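Local coordinates for regulator of Ty1 transposition protein 107 (Saccharomyces cerevisiae, PDB 3T7I) that uses its C-terminal tandem BRCT repeats to interact with phosphorylated histone H2A during DNA damage repair, at residues P66-T71 against Y116-I121; E123-K128 against I236-V241; I144-D149 against E167-L172; F196-I201 against K220-L225. All coordinates share one frame; numbering follows the deposited sequence.

Contact 1: P66-T71 against Y116-I121; sequences PKILRT and YEINGI
I68 lays its CD1 methyl over one face of the peptide group joining G120 to I121, 3.4 Å from G120 O. On that same side of the amide, I121 CD1 meets I68 CG1 at 3.6 Å. With CG1 beside the backbone N (chi1 -60°), I68 extends its longer branch to the turn. That turn is a type II beta turn from I118 to I121, with G120 taking the positive phi of its third position. At the start of the turn, I118 CG2 rests 3.7 Å from K67 CA. F74 of helix 72-77 touches I68, I118 and I121, so all three converge on one aromatic. Cutting I68 back to an alanine is likely to open a gap over the turn and leave I121 CD1 without the I68 branch it packs on. No hydrogen bond joins the two loops; they meet by van der Waals packing, which matches shape without fixing direction as a polar bond would.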
loop_
_atom_site.group_PDB
_atom_site.type_symbol
_atom_site.label_atom_id
_atom_site.label_comp_id
_atom_site.label_asym_id
_atom_site.label_seq_id
_atom_site.Cartn_x
_atom_site.Cartn_y
_atom_site.Cartn_z
ATOM N N PRO A 66 18.736 -7.349 1.200
ATOM C CA PRO A 66 19.586 -6.738 0.167
ATOM C C PRO A 66 18.982 -6.872 -1.213
ATOM O O PRO A 66 19.238 -6.041 -2.074
ATOM C CB PRO A 66 20.883 -7.560 0.237
ATOM C CG PRO A 66 20.504 -8.845 0.933
ATOM C CD PRO A 66 19.421 -8.450 1.900
ATOM N N LYS A 67 18.204 -7.931 -1.421
ATOM C CA LYS A 67 17.622 -8.214 -2.721
ATOM C C LYS A 67 16.587 -9.296 -2.517
ATOM O O LYS A 67 16.489 -9.869 -1.431
ATOM C CB LYS A 67 18.691 -8.733 -3.677
ATOM C CG LYS A 67 19.257 -10.086 -3.251
ATOM C CD LYS A 67 20.507 -10.436 -4.054
ATOM C CE LYS A 67 20.282 -11.674 -4.926
ATOM N NZ LYS A 67 19.209 -11.489 -5.956
ATOM N N ILE A 68 15.811 -9.570 -3.553
ATOM C CA ILE A 68 14.876 -10.687 -3.509
ATOM C C ILE A 68 15.624 -11.984 -3.179
ATOM O O ILE A 68 16.582 -12.340 -3.851
ATOM C CB ILE A 68 14.097 -10.818 -4.817
ATOM C CG1 ILE A 68 13.296 -9.531 -5.060
ATOM C CG2 ILE A 68 13.157 -12.011 -4.752
ATOM C CD1 ILE A 68 12.723 -9.404 -6.472
ATOM N N LEU A 69 15.194 -12.663 -2.120
ATOM C CA LEU A 69 15.849 -13.894 -1.652
ATOM C C LEU A 69 14.837 -15.018 -1.538
ATOM O O LEU A 69 13.643 -14.769 -1.321
ATOM C CB LEU A 69 16.510 -13.689 -0.284
ATOM C CG LEU A 69 17.726 -12.760 -0.226
ATOM C CD1 LEU A 69 18.355 -12.758 1.159
ATOM C CD2 LEU A 69 18.747 -13.159 -1.285
ATOM N N ARG A 70 15.305 -16.252 -1.674
ATOM C CA ARG A 70 14.417 -17.390 -1.496
ATOM C C ARG A 70 14.473 -17.918 -0.081
ATOM O O ARG A 70 14.526 -19.131 0.128
ATOM C CB ARG A 70 14.765 -18.513 -2.470
ATOM C CG ARG A 70 14.836 -18.042 -3.898
ATOM C CD ARG A 70 15.195 -19.155 -4.853
ATOM N NE ARG A 70 14.591 -18.873 -6.147
ATOM C CZ ARG A 70 13.824 -19.726 -6.816
ATOM N NH1 ARG A 70 13.585 -20.942 -6.325
ATOM N NH2 ARG A 70 13.311 -19.355 -7.980
ATOM N N THR A 71 14.463 -17.027 0.898
ATOM C CA THR A 71 14.406 -17.477 2.278
ATOM C C THR A 71 12.962 -17.591 2.735
ATOM O O THR A 71 12.043 -17.049 2.096
ATOM C CB THR A 71 15.166 -16.529 3.209
ATOM O OG1 THR A 71 14.524 -15.242 3.232
ATOM C CG2 THR A 71 16.613 -16.394 2.738
ATOM N N TYR A 116 15.544 3.520 -1.021
ATOM C CA TYR A 116 16.011 2.217 -0.550
ATOM C C TYR A 116 15.122 1.029 -0.894
ATOM O O TYR A 116 15.258 -0.029 -0.295
ATOM C CB TYR A 116 16.248 2.250 0.956
ATOM C CG TYR A 116 17.269 3.276 1.398
ATOM C CD1 TYR A 116 18.610 2.936 1.532
ATOM C CD2 TYR A 116 16.891 4.585 1.685
ATOM C CE1 TYR A 116 19.544 3.867 1.951
ATOM C CE2 TYR A 116 17.813 5.516 2.098
ATOM C CZ TYR A 116 19.138 5.155 2.230
ATOM O OH TYR A 116 20.060 6.082 2.648
ATOM N N GLU A 117 14.227 1.190 -1.857
ATOM C CA GLU A 117 13.397 0.070 -2.294
ATOM C C GLU A 117 14.270 -1.050 -2.836
ATOM O O GLU A 117 15.255 -0.801 -3.532
ATOM C CB GLU A 117 12.393 0.511 -3.357
ATOM C CG GLU A 117 11.263 1.337 -2.807
ATOM O OE1 GLU A 117 10.887 2.341 -4.931
ATOM O OE2 GLU A 117 9.123 1.837 -3.713
ATOM N N ILE A 118 13.915 -2.282 -2.491
ATOM C CA ILE A 118 14.649 -3.452 -2.942
ATOM C C ILE A 118 14.547 -3.581 -4.454
ATOM O O ILE A 118 13.467 -3.454 -5.036
ATOM C CB ILE A 118 14.138 -4.731 -2.283
ATOM C CG1 ILE A 118 14.459 -4.708 -0.784
ATOM C CG2 ILE A 118 14.765 -5.947 -2.948
ATOM C CD1 ILE A 118 14.036 -5.936 -0.030
ATOM N N ASN A 119 15.685 -3.836 -5.084
ATOM C CA ASN A 119 15.753 -3.857 -6.529
ATOM C C ASN A 119 14.944 -5.003 -7.100
ATOM O O ASN A 119 14.981 -6.129 -6.594
ATOM C CB ASN A 119 17.205 -3.933 -7.001
ATOM C CG ASN A 119 17.337 -3.742 -8.495
ATOM O OD1 ASN A 119 16.375 -3.381 -9.173
ATOM N ND2 ASN A 119 18.535 -3.977 -9.018
ATOM N N GLY A 120 14.187 -4.703 -8.145
ATOM C CA GLY A 120 13.454 -5.733 -8.850
ATOM C C GLY A 120 12.130 -6.104 -8.217
ATOM O O GLY A 120 11.489 -7.057 -8.655
ATOM N N ILE A 121 11.713 -5.373 -7.186
ATOM C CA ILE A 121 10.358 -5.560 -6.669
ATOM C C ILE A 121 9.389 -4.679 -7.455
ATOM O O ILE A 121 9.640 -3.492 -7.697
ATOM C CB ILE A 121 10.208 -5.230 -5.181
ATOM C CG1 ILE A 121 9.690 -6.448 -4.413
ATOM C CG2 ILE A 121 9.231 -4.056 -4.990
ATOM C CD1 ILE A 121 10.762 -7.291 -3.798
#

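Contact 2: E123-K128 against I236-V241; sequences ESIISK and IFHLNV
I125 presses two methyls against the end of helix 229-237: CG2 and CD1 each lie 3.5 Å from F237 O, and CD1 goes on to meet the H238 side chain obliquely. In return, L239 sends CD1 to I125 O at 3.4 Å. Next to this pair, the K128 and L239 side chains run alongside one another, oppositely directed, with K128 CB 3.9 Å from L239 CD1. Bends at chi3 (75°) and chi4 (85°) fold the end of the lysine chain round, and CE comes within 3.3 Å of L239 O.

One shell further out, L239 owes its position to a Schellman motif. Its positive phi turns the chain off the helix, and L239 N bonds to I236 O at 2.9 Å. R138 NH2 donates to L239 O, while H238 ND1 is tied to E234 O. On the other segment, S127 OG bonds to S124 O at 3.0 Å. The F237 side chain points away, to pack on I68 and L75, and F114 of the second subunit packs on S127 and K128.

The segments share no hydrogen bond. Aliphatic carbons lie against carbonyl oxygens at a helix end, so the join between helix 123-126 and helix 229-237 rests on packing, with the polar bonds made within each segment or to residues such as R138 and E234.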
loop_
_atom_site.group_PDB
_atom_site.type_symbol
_atom_site.label_atom_id
_atom_site.label_comp_id
_atom_site.label_asym_id
_atom_site.label_seq_id
_atom_site.Cartn_x
_atom_site.Cartn_y
_atom_site.Cartn_z
ATOM N N GLU A 123 6.018 -2.792 -7.469
ATOM C CA GLU A 123 5.067 -2.218 -6.538
ATOM C C GLU A 123 3.656 -2.754 -6.777
ATOM O O GLU A 123 2.864 -2.873 -5.836
ATOM C CB GLU A 123 5.092 -0.699 -6.647
ATOM C CG GLU A 123 4.590 0.030 -5.410
ATOM C CD GLU A 123 5.055 1.478 -5.378
ATOM O OE1 GLU A 123 5.803 1.891 -6.289
ATOM O OE2 GLU A 123 4.675 2.198 -4.439
ATOM N N SER A 124 3.343 -3.083 -8.028
ATOM C CA SER A 124 2.058 -3.697 -8.322
ATOM C C SER A 124 1.969 -5.101 -7.704
ATOM O O SER A 124 0.876 -5.582 -7.414
ATOM C CB SER A 124 1.793 -3.761 -9.825
ATOM O OG SER A 124 2.598 -4.744 -10.452
ATOM N N ILE A 125 3.116 -5.745 -7.499
ATOM C CA ILE A 125 3.126 -7.053 -6.856
ATOM C C ILE A 125 2.855 -6.904 -5.371
ATOM O O ILE A 125 1.963 -7.549 -4.830
ATOM C CB ILE A 125 4.457 -7.791 -7.054
ATOM C CG1 ILE A 125 4.546 -8.336 -8.474
ATOM C CG2 ILE A 125 4.581 -8.935 -6.069
ATOM C CD1 ILE A 125 5.934 -8.859 -8.827
ATOM N N ILE A 126 3.625 -6.037 -4.722
ATOM C CA ILE A 126 3.434 -5.748 -3.305
ATOM C C ILE A 126 2.002 -5.313 -2.965
ATOM O O ILE A 126 1.473 -5.684 -1.918
ATOM C CB ILE A 126 4.430 -4.685 -2.824
ATOM C CG1 ILE A 126 5.849 -5.250 -2.890
ATOM C CG2 ILE A 126 4.108 -4.243 -1.406
ATOM N N SER A 127 1.368 -4.541 -3.843
ATOM C CA SER A 127 -0.006 -4.130 -3.587
ATOM C C SER A 127 -1.033 -5.289 -3.582
ATOM O O SER A 127 -2.110 -5.153 -3.027
ATOM C CB SER A 127 -0.438 -2.980 -4.517
ATOM O OG SER A 127 -0.590 -3.420 -5.853
ATOM N N LYS A 128 -0.681 -6.440 -4.147
ATOM C CA LYS A 128 -1.577 -7.595 -4.078
ATOM C C LYS A 128 -1.728 -8.099 -2.650
ATOM O O LYS A 128 -2.676 -8.827 -2.340
ATOM C CB LYS A 128 -1.106 -8.731 -5.006
ATOM C CG LYS A 128 -1.229 -8.394 -6.506
ATOM C CD LYS A 128 -1.272 -9.657 -7.350
ATOM C CE LYS A 128 -2.615 -10.362 -7.268
ATOM N NZ LYS A 128 -3.598 -9.803 -8.238
ATOM N N ILE A 236 4.637 -17.158 -5.715
ATOM C CA ILE A 236 4.704 -16.296 -4.547
ATOM C C ILE A 236 5.361 -14.968 -4.907
ATOM O O ILE A 236 4.849 -13.903 -4.567
ATOM C CB ILE A 236 5.421 -16.986 -3.375
ATOM C CG1 ILE A 236 4.551 -18.125 -2.848
ATOM C CG2 ILE A 236 5.721 -15.975 -2.260
ATOM C CD1 ILE A 236 5.283 -19.100 -1.913
ATOM N N PHE A 237 6.479 -15.039 -5.623
ATOM C CA PHE A 237 7.170 -13.835 -6.083
ATOM C C PHE A 237 6.287 -12.916 -6.907
ATOM O O PHE A 237 6.511 -11.707 -6.946
ATOM C CB PHE A 237 8.417 -14.204 -6.900
ATOM C CG PHE A 237 9.565 -14.644 -6.066
ATOM C CD1 PHE A 237 9.636 -14.289 -4.737
ATOM C CD2 PHE A 237 10.581 -15.415 -6.606
ATOM C CE1 PHE A 237 10.694 -14.689 -3.963
ATOM C CE2 PHE A 237 11.644 -15.813 -5.840
ATOM C CZ PHE A 237 11.697 -15.453 -4.508
ATOM N N HIS A 238 5.287 -13.472 -7.578
ATOM C CA HIS A 238 4.406 -12.630 -8.390
ATOM C C HIS A 238 3.050 -12.461 -7.746
ATOM O O HIS A 238 2.173 -11.814 -8.307
ATOM C CB HIS A 238 4.229 -13.225 -9.776
ATOM C CG HIS A 238 5.468 -13.169 -10.604
ATOM N ND1 HIS A 238 6.398 -14.187 -10.621
ATOM C CD2 HIS A 238 5.944 -12.204 -11.426
ATOM C CE1 HIS A 238 7.389 -13.856 -11.431
ATOM N NE2 HIS A 238 7.138 -12.659 -11.932
ATOM N N LEU A 239 2.889 -13.063 -6.573
ATOM C CA LEU A 239 1.581 -13.176 -5.926
ATOM C C LEU A 239 0.466 -13.507 -6.926
ATOM O O LEU A 239 -0.658 -12.996 -6.834
ATOM C CB LEU A 239 1.259 -11.920 -5.130
ATOM C CG LEU A 239 2.136 -11.798 -3.898
ATOM C CD1 LEU A 239 1.808 -10.491 -3.164
ATOM C CD2 LEU A 239 1.908 -13.026 -2.988
ATOM N N ASN A 240 0.788 -14.375 -7.874
ATOM C CA ASN A 240 -0.195 -14.864 -8.827
ATOM C C ASN A 240 0.206 -16.232 -9.367
ATOM O O ASN A 240 1.346 -16.444 -9.751
ATOM C CB ASN A 240 -0.368 -13.883 -9.997
ATOM C CG ASN A 240 -1.556 -14.253 -10.894
ATOM O OD1 ASN A 240 -2.701 -14.297 -10.439
ATOM N ND2 ASN A 240 -1.283 -14.529 -12.160
ATOM N N VAL A 241 -0.736 -17.160 -9.374
ATOM C CA VAL A 241 -0.551 -18.431 -10.052
ATOM C C VAL A 241 -1.123 -18.254 -11.439
ATOM O O VAL A 241 -2.334 -18.060 -11.603
ATOM C CB VAL A 241 -1.335 -19.563 -9.369
ATOM C CG1 VAL A 241 -1.233 -20.836 -10.186
ATOM C CG2 VAL A 241 -0.854 -19.791 -7.951
#

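Contact 3: I144-D149 against E167-L172; sequences INLVND and EKINVL
N145 and N170 swing their amides together by different first torsions: N145 CG lies beside its backbone N (chi1 -62°), whereas N170 CG is turned to the far side from its own (chi1 179°). The two strands they stand on are the parallel neighbours of a beta-alpha-beta crossover, 143-147 and 168-172 joined by helix 153-163, within the BRCT fold. N170 ND2 donates to N145 OD1 at 2.7 Å, arriving in the carbonyl plane of N145 although the two amide planes are 90° apart. N145 ND2 is gripped in turn by I183 O and V199 O, and N170 ND2 also reaches D181 O, so this polar pair ties the two strands to the loop holding D181 and I183 and to strand 198-202. A leucine in place of N145 would probably leave N170 ND2 without this acceptor and V199 O and I183 O without their side-chain donor.

Beneath the amides runs regular parallel pairing: I144 N bonds to K168 O and I144 O receives N170 N at 2.9 Å, then L146 N bonds to N170 O, and L172 N to L146 O at 2.7 Å. On the face carrying I144, L146 and I169, which helix 153-163 covers, L146 CD2 meets I169 CG2 at 3.7 Å. On the N145 face, L172 CD1 packs 3.8 Å from N145 CB, and F211 touches L172 beyond. I144 and I169 run alongside each other, with I144 CG1 3.7 Å from I169 CD1.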
loop_
_atom_site.group_PDB
_atom_site.type_symbol
_atom_site.label_atom_id
_atom_site.label_comp_id
_atom_site.label_asym_id
_atom_site.label_seq_id
_atom_site.Cartn_x
_atom_site.Cartn_y
_atom_site.Cartn_z
ATOM N N ILE A 144 -2.516 -29.888 -1.074
ATOM C CA ILE A 144 -1.449 -30.364 -1.942
ATOM C C ILE A 144 -0.705 -31.555 -1.369
ATOM O O ILE A 144 -0.748 -31.822 -0.165
ATOM C CB ILE A 144 -0.450 -29.244 -2.288
ATOM C CG1 ILE A 144 0.294 -28.780 -1.039
ATOM C CG2 ILE A 144 -1.200 -28.076 -2.875
ATOM C CD1 ILE A 144 1.668 -29.350 -0.899
ATOM N N ASN A 145 -0.028 -32.270 -2.259
ATOM C CA ASN A 145 0.819 -33.383 -1.879
ATOM C C ASN A 145 2.251 -32.992 -2.142
ATOM O O ASN A 145 2.563 -32.409 -3.176
ATOM C CB ASN A 145 0.445 -34.638 -2.679
ATOM C CG ASN A 145 -0.974 -35.083 -2.409
ATOM O OD1 ASN A 145 -1.233 -35.807 -1.456
ATOM N ND2 ASN A 145 -1.900 -34.628 -3.231
ATOM N N LEU A 146 3.120 -33.319 -1.205
ATOM C CA LEU A 146 4.489 -32.863 -1.249
ATOM C C LEU A 146 5.391 -34.065 -0.977
ATOM O O LEU A 146 5.186 -34.790 -0.014
ATOM C CB LEU A 146 4.655 -31.798 -0.168
ATOM C CG LEU A 146 5.981 -31.100 0.101
ATOM C CD1 LEU A 146 6.429 -30.301 -1.119
ATOM C CD2 LEU A 146 5.780 -30.196 1.297
ATOM N N VAL A 147 6.372 -34.303 -1.835
ATOM C CA VAL A 147 7.279 -35.422 -1.603
ATOM C C VAL A 147 8.234 -35.090 -0.463
ATOM O O VAL A 147 8.539 -33.917 -0.220
ATOM C CB VAL A 147 8.042 -35.809 -2.871
ATOM C CG1 VAL A 147 7.059 -36.311 -3.928
ATOM C CG2 VAL A 147 8.857 -34.633 -3.388
ATOM N N ASN A 148 8.685 -36.120 0.247
ATOM C CA ASN A 148 9.456 -35.915 1.464
ATOM C C ASN A 148 10.922 -35.554 1.240
ATOM O O ASN A 148 11.573 -35.029 2.139
ATOM C CB ASN A 148 9.325 -37.123 2.408
ATOM C CG ASN A 148 9.747 -38.432 1.750
ATOM O OD1 ASN A 148 10.254 -38.444 0.629
ATOM N ND2 ASN A 148 9.542 -39.541 2.454
ATOM N N ASP A 149 11.440 -35.827 0.047
ATOM C CA ASP A 149 12.836 -35.511 -0.262
ATOM C C ASP A 149 13.012 -34.061 -0.729
ATOM O O ASP A 149 14.115 -33.618 -1.051
ATOM C CB ASP A 149 13.398 -36.494 -1.297
ATOM C CG ASP A 149 12.544 -36.573 -2.561
ATOM O OD1 ASP A 149 12.580 -37.617 -3.255
ATOM O OD2 ASP A 149 11.837 -35.592 -2.868
ATOM N N GLU A 167 -4.281 -25.002 2.624
ATOM C CA GLU A 167 -4.876 -25.485 3.867
ATOM C C GLU A 167 -4.226 -26.754 4.376
ATOM O O GLU A 167 -3.901 -26.854 5.554
ATOM C CB GLU A 167 -6.376 -25.724 3.676
ATOM C CG GLU A 167 -7.110 -24.507 3.123
ATOM C CD GLU A 167 -7.207 -23.385 4.133
ATOM N N LYS A 168 -4.053 -27.734 3.493
ATOM C CA LYS A 168 -3.469 -29.011 3.886
ATOM C C LYS A 168 -2.240 -29.337 3.055
ATOM O O LYS A 168 -2.242 -29.216 1.822
ATOM C CB LYS A 168 -4.495 -30.149 3.751
ATOM C CG LYS A 168 -5.786 -29.963 4.548
ATOM C CD LYS A 168 -6.804 -31.030 4.128
ATOM C CE LYS A 168 -8.187 -30.806 4.734
ATOM N NZ LYS A 168 -9.196 -31.765 4.163
ATOM N N ILE A 169 -1.189 -29.739 3.752
ATOM C CA ILE A 169 0.031 -30.192 3.133
ATOM C C ILE A 169 0.176 -31.670 3.490
ATOM O O ILE A 169 0.407 -32.026 4.648
ATOM C CB ILE A 169 1.243 -29.458 3.682
ATOM C CG1 ILE A 169 0.997 -27.948 3.691
ATOM C CG2 ILE A 169 2.480 -29.790 2.839
ATOM C CD1 ILE A 169 1.029 -27.352 2.337
ATOM N N ASN A 170 0.012 -32.524 2.496
ATOM C CA ASN A 170 0.183 -33.950 2.692
ATOM C C ASN A 170 1.568 -34.385 2.243
ATOM O O ASN A 170 1.922 -34.231 1.083
ATOM C CB ASN A 170 -0.882 -34.711 1.920
ATOM C CG ASN A 170 -0.737 -36.198 2.073
ATOM O OD1 ASN A 170 -0.769 -36.718 3.185
ATOM N ND2 ASN A 170 -0.556 -36.892 0.965
ATOM N N VAL A 171 2.357 -34.921 3.164
ATOM C CA VAL A 171 3.707 -35.365 2.838
ATOM C C VAL A 171 3.724 -36.828 2.389
ATOM O O VAL A 171 3.257 -37.719 3.100
ATOM C CB VAL A 171 4.666 -35.138 4.024
ATOM C CG1 VAL A 171 6.073 -35.607 3.692
ATOM C CG2 VAL A 171 4.677 -33.657 4.400
ATOM N N LEU A 172 4.244 -37.070 1.190
ATOM C CA LEU A 172 4.271 -38.417 0.640
ATOM C C LEU A 172 5.641 -39.049 0.838
ATOM O O LEU A 172 6.674 -38.437 0.550
ATOM C CB LEU A 172 3.934 -38.408 -0.853
ATOM C CG LEU A 172 2.602 -37.829 -1.321
ATOM C CD1 LEU A 172 2.564 -37.777 -2.837
ATOM C CD2 LEU A 172 1.450 -38.642 -0.798
#

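Contact 4: F196-I201 against K220-L225; sequences FKYVLI and KNETIL
F196 turns one ring face to L225, whose CB sits 3.8 Å from the F196 ring centroid and 16° off the normal, a CH-pi contact; L225 CD2 continues toward the ring at F196 CD2. K197 approaches E222 obliquely, its chain extended, with CD 3.5 Å from E222 OE2, and its NZ passes on to a salt bridge with D219. Y198 stands nearly upright to the E222 carboxylate, the planes 73° apart, and meets E222 CB at its ring edge, CE2 to CB 4.1 Å; its OH also reaches D219.

The two segments belong to a beta-alpha-beta unit of the BRCT fold, parallel strands 198-202 and 224-228 with helix 205-218 between them in the chain. Y198 O takes L225 N at 2.8 Å, and L225 O takes L200 N at 2.8 Å. T223 joins by both side chain and backbone: OG1 accepts K197 N at 2.9 Å and bonds to I195 O, and T223 O accepts Y198 N.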
loop_
_atom_site.group_PDB
_atom_site.type_symbol
_atom_site.label_atom_id
_atom_site.label_comp_id
_atom_site.label_asym_id
_atom_site.label_seq_id
_atom_site.Cartn_x
_atom_site.Cartn_y
_atom_site.Cartn_z
ATOM N N PHE A 196 -8.048 -28.660 -10.453
ATOM C CA PHE A 196 -7.281 -29.873 -10.410
ATOM C C PHE A 196 -7.574 -30.637 -9.154
ATOM O O PHE A 196 -7.402 -30.154 -8.084
ATOM C CB PHE A 196 -5.794 -29.585 -10.505
ATOM C CG PHE A 196 -5.384 -28.912 -11.759
ATOM C CD1 PHE A 196 -5.233 -29.606 -12.908
ATOM C CD2 PHE A 196 -5.115 -27.574 -11.784
ATOM C CE1 PHE A 196 -4.843 -28.973 -14.054
ATOM C CE2 PHE A 196 -4.728 -26.961 -12.930
ATOM C CZ PHE A 196 -4.589 -27.658 -14.052
ATOM N N LYS A 197 -8.017 -31.856 -9.312
ATOM C CA LYS A 197 -8.311 -32.684 -8.194
ATOM C C LYS A 197 -7.074 -33.138 -7.457
ATOM O O LYS A 197 -7.089 -33.324 -6.280
ATOM C CB LYS A 197 -9.107 -33.883 -8.634
ATOM C CG LYS A 197 -9.714 -34.555 -7.497
ATOM C CD LYS A 197 -10.278 -35.848 -7.823
ATOM C CE LYS A 197 -10.698 -36.487 -6.573
ATOM N NZ LYS A 197 -11.531 -37.639 -6.828
ATOM N N TYR A 198 -5.996 -33.321 -8.178
ATOM C CA TYR A 198 -4.756 -33.780 -7.562
ATOM C C TYR A 198 -3.640 -32.797 -7.862
ATOM O O TYR A 198 -3.340 -32.531 -9.016
ATOM C CB TYR A 198 -4.381 -35.195 -8.050
ATOM C CG TYR A 198 -5.392 -36.229 -7.614
ATOM C CD1 TYR A 198 -5.423 -36.676 -6.297
ATOM C CD2 TYR A 198 -6.334 -36.733 -8.505
ATOM C CE1 TYR A 198 -6.361 -37.598 -5.880
ATOM C CE2 TYR A 198 -7.281 -37.671 -8.100
ATOM C CZ TYR A 198 -7.283 -38.098 -6.792
ATOM O OH TYR A 198 -8.212 -39.007 -6.378
ATOM N N VAL A 199 -3.028 -32.276 -6.815
ATOM C CA VAL A 199 -1.901 -31.368 -6.961
ATOM C C VAL A 199 -0.692 -31.924 -6.220
ATOM O O VAL A 199 -0.743 -32.172 -5.014
ATOM C CB VAL A 199 -2.263 -29.953 -6.463
ATOM C CG1 VAL A 199 -1.072 -29.028 -6.581
ATOM C CG2 VAL A 199 -3.457 -29.414 -7.272
ATOM N N LEU A 200 0.399 -32.131 -6.949
ATOM C CA LEU A 200 1.598 -32.706 -6.364
ATOM C C LEU A 200 2.837 -31.846 -6.621
ATOM O O LEU A 200 3.073 -31.371 -7.734
ATOM C CB LEU A 200 1.870 -34.112 -6.926
ATOM C CG LEU A 200 0.878 -35.281 -7.118
ATOM C CD1 LEU A 200 0.924 -36.345 -6.008
ATOM C CD2 LEU A 200 -0.537 -34.900 -7.463
ATOM N N ILE A 201 3.649 -31.679 -5.593
ATOM C CA ILE A 201 4.948 -31.043 -5.760
ATOM C C ILE A 201 5.985 -32.149 -5.636
ATOM O O ILE A 201 6.032 -32.854 -4.625
ATOM C CB ILE A 201 5.195 -29.952 -4.712
ATOM C CG1 ILE A 201 4.055 -28.934 -4.750
ATOM C CG2 ILE A 201 6.549 -29.288 -4.948
ATOM C CD1 ILE A 201 3.953 -28.061 -3.512
ATOM N N LYS A 220 -9.104 -42.763 -12.695
ATOM C CA LYS A 220 -8.967 -42.453 -14.110
ATOM C C LYS A 220 -9.815 -41.255 -14.515
ATOM O O LYS A 220 -10.897 -41.019 -13.962
ATOM C CB LYS A 220 -9.352 -43.664 -14.963
ATOM C CG LYS A 220 -8.916 -43.554 -16.425
ATOM C CD LYS A 220 -9.630 -44.594 -17.305
ATOM C CE LYS A 220 -8.988 -44.689 -18.697
ATOM N NZ LYS A 220 -9.827 -45.438 -19.674
ATOM N N ASN A 221 -9.323 -40.515 -15.500
ATOM C CA ASN A 221 -10.038 -39.355 -16.028
ATOM C C ASN A 221 -10.294 -38.222 -15.020
ATOM O O ASN A 221 -11.168 -37.390 -15.238
ATOM C CB ASN A 221 -11.348 -39.783 -16.705
ATOM C CG ASN A 221 -11.109 -40.542 -18.007
ATOM O OD1 ASN A 221 -11.745 -41.569 -18.277
ATOM N ND2 ASN A 221 -10.172 -40.044 -18.814
ATOM N N GLU A 222 -9.547 -38.207 -13.922
ATOM C CA GLU A 222 -9.542 -37.062 -13.017
ATOM C C GLU A 222 -8.380 -36.125 -13.359
ATOM O O GLU A 222 -7.393 -36.540 -13.960
ATOM C CB GLU A 222 -9.459 -37.507 -11.553
ATOM C CG GLU A 222 -10.809 -37.700 -10.885
ATOM C CD GLU A 222 -11.709 -36.476 -10.987
ATOM O OE1 GLU A 222 -12.942 -36.647 -10.937
ATOM O OE2 GLU A 222 -11.191 -35.344 -11.113
ATOM N N THR A 223 -8.507 -34.863 -12.974
ATOM C CA THR A 223 -7.529 -33.846 -13.335
ATOM C C THR A 223 -6.360 -33.848 -12.370
ATOM O O THR A 223 -6.514 -34.136 -11.172
ATOM C CB THR A 223 -8.148 -32.461 -13.321
ATOM O OG1 THR A 223 -8.800 -32.270 -12.061
ATOM C CG2 THR A 223 -9.167 -32.329 -14.455
ATOM N N ILE A 224 -5.197 -33.502 -12.903
ATOM C CA ILE A 224 -3.945 -33.676 -12.192
ATOM C C ILE A 224 -2.992 -32.529 -12.519
ATOM O O ILE A 224 -2.906 -32.082 -13.652
ATOM C CB ILE A 224 -3.271 -35.004 -12.589
ATOM C CG1 ILE A 224 -4.192 -36.185 -12.290
ATOM C CG2 ILE A 224 -1.962 -35.171 -11.849
ATOM C CD1 ILE A 224 -3.755 -37.476 -12.957
ATOM N N LEU A 225 -2.283 -32.049 -11.512
ATOM C CA LEU A 225 -1.275 -31.033 -11.727
ATOM C C LEU A 225 -0.055 -31.395 -10.910
ATOM O O LEU A 225 -0.118 -31.548 -9.684
ATOM C CB LEU A 225 -1.803 -29.650 -11.337
ATOM C CG LEU A 225 -0.757 -28.539 -11.320
ATOM C CD1 LEU A 225 -0.232 -28.245 -12.741
ATOM C CD2 LEU A 225 -1.346 -27.279 -10.680
#

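Along the chain, contact 1 closes before contact 2 opens, and contacts 3 and 4 follow one another inside the long loop that contact 2 closes. Contacts 3 and 4, with centres 14 Å apart, belong to one sheet: strands 143-147 and 198-202 are neighbours in it, joined by N145 and its bonds to V199 and I201. Contacts 1 and 2 lie 13 Å apart between centres and touch where F237 packs on I68. The centres of contacts 1 and 4 are about 34 Å apart, on opposite sides of the chain's centre. Strand 224-228 runs straight into helix 229-237, linking the second sheet to the junction where helix 123-126 packs on helix 229-237, consistent with a tandem pair held as one unit.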